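Local coordinates for protein quinone oxidoreductase (Escherichia coli, PDB 1QOR) that catalyses the NADPH-dependent one-electron reduction of quinones to semiquinones, working as a homodimer of the zinc-containing alcohol dehydrogenase family, at residues 49-54 with 238-243. Sequence-based numbering, arbitrary orientation.
Sequences SGLYPP and FGNSSG. With NDP (NADPH dihydro-nicotinamide-adenine-dinucleotide phosphate), chain D.
Leu-51 and Tyr-52 reach across to one side chain, the amide of Asn-240. Before them, Gly-50 with positive phi (98°) closes helix 42-49 in a Schellman motif. Leu-51 follows, its CB directed at the other segment. With CG anti to the backbone N (chi1 -177°), the side chain runs out from the backbone and places methyl CD2 4.0 Å from Asn-240 OD1. Tyr-52 brings its hydroxyl to the same oxygen, with OH 3.1 Å from Asn-240 OD1. Its ring and the amide plane stand 73° apart. The Tyr-52 ring also meets the ring of Tyr-46, a cofactor-binding residue whose OH accepts a hydrogen bond from Asn-240 N and is also hydrogen-bonded to NADPH.

The contact spans the cleft between the two domains of the medium-chain dehydrogenase fold. Residues 49-54 belong to the GroES-like catalytic domain. Residues 238-243 follow strand 233-237 of the parallel Rossmann sheet and line the NADPH site. A type I turn runs from Asn-240 to Gly-243, closed by Gly-243 N to Asn-240 O at 2.8 Å. Beside Asn-240, Ser-241 OG is hydrogen-bonded to hydroxyl O3D of the nicotinamide ribose of NADPH at 2.7 Å. Gly-239 CA passes 3.4 Å from that O3D, and the side of Gly-239 where a CB would sit is taken up by this hydroxyl. Ser-242 CB lies 3.7 Å from the adenine amino nitrogen N6A.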
loop_
_atom_site.group_PDB
_atom_site.type_symbol
_atom_site.label_atom_id
_atom_site.label_comp_id
_atom_site.label_asym_id
_atom_site.label_seq_id
_atom_site.Cartn_x
_atom_site.Cartn_y
_atom_site.Cartn_z
ATOM N N SER A 49 2.498 -24.567 12.445
ATOM C CA SER A 49 1.690 -24.061 13.551
ATOM C C SER A 49 0.225 -23.821 13.168
ATOM O O SER A 49 -0.626 -23.702 14.047
ATOM C CB SER A 49 2.303 -22.758 14.126
ATOM O OG SER A 49 2.046 -21.671 13.261
ATOM N N GLY A 50 -0.070 -23.799 11.873
ATOM C CA GLY A 50 -1.426 -23.573 11.454
ATOM C C GLY A 50 -1.773 -22.148 11.044
ATOM O O GLY A 50 -2.922 -21.903 10.677
ATOM N N LEU A 51 -0.829 -21.201 11.088
ATOM C CA LEU A 51 -1.124 -19.829 10.651
ATOM C C LEU A 51 -1.439 -19.910 9.167
ATOM O O LEU A 51 -2.293 -19.176 8.698
ATOM C CB LEU A 51 0.057 -18.884 10.886
ATOM C CG LEU A 51 -0.090 -17.388 10.548
ATOM C CD1 LEU A 51 -1.131 -16.713 11.446
ATOM C CD2 LEU A 51 1.248 -16.705 10.767
ATOM N N TYR A 52 -0.683 -20.731 8.423
ATOM C CA TYR A 52 -0.913 -20.962 6.986
ATOM C C TYR A 52 -1.254 -22.471 6.911
ATOM O O TYR A 52 -0.354 -23.329 6.866
ATOM C CB TYR A 52 0.337 -20.742 6.137
ATOM C CG TYR A 52 0.835 -19.324 5.915
ATOM C CD1 TYR A 52 0.257 -18.212 6.568
ATOM C CD2 TYR A 52 1.942 -19.095 5.074
ATOM C CE1 TYR A 52 0.793 -16.910 6.382
ATOM C CE2 TYR A 52 2.463 -17.832 4.885
ATOM C CZ TYR A 52 1.899 -16.740 5.537
ATOM O OH TYR A 52 2.445 -15.481 5.346
ATOM N N PRO A 53 -2.550 -22.821 6.869
ATOM C CA PRO A 53 -2.963 -24.238 6.808
ATOM C C PRO A 53 -2.590 -24.873 5.464
ATOM O O PRO A 53 -2.703 -24.239 4.418
ATOM C CB PRO A 53 -4.465 -24.135 6.996
ATOM C CG PRO A 53 -4.767 -22.940 6.166
ATOM C CD PRO A 53 -3.702 -21.939 6.608
ATOM N N PRO A 54 -2.085 -26.111 5.478
ATOM C CA PRO A 54 -1.704 -26.773 4.224
ATOM C C PRO A 54 -2.913 -27.251 3.462
ATOM O O PRO A 54 -4.035 -27.133 3.943
ATOM C CB PRO A 54 -0.855 -27.952 4.696
ATOM C CG PRO A 54 -1.412 -28.267 6.022
ATOM C CD PRO A 54 -1.701 -26.918 6.645
ATOM N N PHE A 238 6.527 -7.986 4.974
ATOM C CA PHE A 238 6.772 -9.231 4.256
ATOM C C PHE A 238 7.056 -10.423 5.129
ATOM O O PHE A 238 7.575 -11.422 4.652
ATOM C CB PHE A 238 7.884 -9.014 3.190
ATOM C CG PHE A 238 9.300 -8.948 3.746
ATOM C CD1 PHE A 238 9.806 -7.760 4.257
ATOM C CD2 PHE A 238 10.130 -10.078 3.707
ATOM C CE1 PHE A 238 11.119 -7.675 4.724
ATOM C CE2 PHE A 238 11.444 -10.030 4.173
ATOM C CZ PHE A 238 11.951 -8.822 4.685
ATOM N N GLY A 239 6.718 -10.322 6.407
ATOM C CA GLY A 239 6.940 -11.425 7.323
ATOM C C GLY A 239 5.977 -11.308 8.503
ATOM O O GLY A 239 5.315 -10.288 8.666
ATOM N N ASN A 240 5.845 -12.386 9.280
ATOM C CA ASN A 240 4.975 -12.417 10.458
ATOM C C ASN A 240 5.784 -13.073 11.594
ATOM O O ASN A 240 5.193 -13.826 12.381
ATOM C CB ASN A 240 3.731 -13.322 10.245
ATOM C CG ASN A 240 3.207 -13.304 8.837
ATOM O OD1 ASN A 240 3.119 -14.346 8.200
ATOM N ND2 ASN A 240 2.878 -12.137 8.331
ATOM N N SER A 241 7.081 -12.750 11.733
ATOM C CA SER A 241 7.905 -13.388 12.756
ATOM C C SER A 241 7.376 -13.275 14.158
ATOM O O SER A 241 7.424 -14.246 14.922
ATOM C CB SER A 241 9.331 -12.900 12.694
ATOM O OG SER A 241 9.892 -13.211 11.422
ATOM N N SER A 242 6.878 -12.099 14.522
ATOM C CA SER A 242 6.323 -11.931 15.857
ATOM C C SER A 242 4.790 -12.087 15.801
ATOM O O SER A 242 4.125 -11.888 16.805
ATOM C CB SER A 242 6.662 -10.542 16.406
ATOM O OG SER A 242 6.014 -9.502 15.683
ATOM N N GLY A 243 4.241 -12.357 14.625
ATOM C CA GLY A 243 2.807 -12.470 14.498
ATOM C C GLY A 243 2.336 -11.672 13.302
ATOM O O GLY A 243 3.034 -10.740 12.877
HETATM P PA NDP D . 15.221 -15.368 10.267
HETATM O O1A NDP D . 16.401 -16.264 10.159
HETATM O O2A NDP D . 15.379 -13.939 9.887
HETATM O O5B NDP D . 14.559 -15.494 11.663
HETATM C C5B NDP D . 13.579 -14.605 12.133
HETATM C C4B NDP D . 14.251 -13.520 12.918
HETATM O O4B NDP D . 13.196 -12.580 13.081
HETATM C C3B NDP D . 14.713 -13.860 14.341
HETATM O O3B NDP D . 16.041 -14.448 14.293
HETATM C C2B NDP D . 14.510 -12.543 15.076
HETATM O O2B NDP D . 15.730 -11.815 15.023
HETATM C C1B NDP D . 13.338 -11.825 14.275
HETATM N N9A NDP D . 12.214 -11.782 15.224
HETATM C C8A NDP D . 11.656 -10.706 15.779
HETATM N N7A NDP D . 10.690 -11.082 16.627
HETATM C C5A NDP D . 10.685 -12.395 16.565
HETATM C C6A NDP D . 9.857 -13.227 17.308
HETATM N N6A NDP D . 8.957 -12.770 18.170
HETATM N N1A NDP D . 10.027 -14.535 17.110
HETATM C C2A NDP D . 10.947 -15.041 16.242
HETATM N N3A NDP D . 11.740 -14.230 15.538
HETATM C C4A NDP D . 11.622 -12.880 15.702
HETATM O O3 NDP D . 14.203 -16.012 9.229
HETATM P PN NDP D . 14.114 -16.134 7.656
HETATM O O1N NDP D . 15.308 -15.522 6.968
HETATM O O2N NDP D . 13.713 -17.550 7.309
HETATM O O5D NDP D . 12.799 -15.173 7.411
HETATM C C5D NDP D . 12.700 -13.813 7.809
HETATM C C4D NDP D . 11.309 -13.301 7.630
HETATM O O4D NDP D . 11.006 -13.151 6.225
HETATM C C3D NDP D . 10.240 -14.220 8.209
HETATM O O3D NDP D . 9.228 -13.445 8.858
HETATM C C2D NDP D . 9.704 -14.911 6.936
HETATM O O2D NDP D . 8.403 -15.409 7.123
HETATM C C1D NDP D . 9.713 -13.810 5.916
HETATM N N1N NDP D . 9.896 -14.104 4.469
HETATM C C2N NDP D . 9.053 -13.529 3.552
HETATM C C3N NDP D . 9.250 -13.808 2.211
HETATM C C7N NDP D . 8.367 -13.167 1.148
HETATM O O7N NDP D . 8.560 -13.372 -0.045
HETATM N N7N NDP D . 7.412 -12.393 1.619
HETATM C C4N NDP D . 10.271 -14.637 1.780
HETATM C C5N NDP D . 11.125 -15.212 2.731
HETATM C C6N NDP D . 10.919 -14.942 4.073
HETATM P P2B NDP D . 16.132 -10.727 16.218
HETATM O O1X NDP D . 17.301 -10.002 15.675
HETATM O O2X NDP D . 14.951 -9.870 16.387
HETATM O O3X NDP D . 16.405 -11.587 17.385
#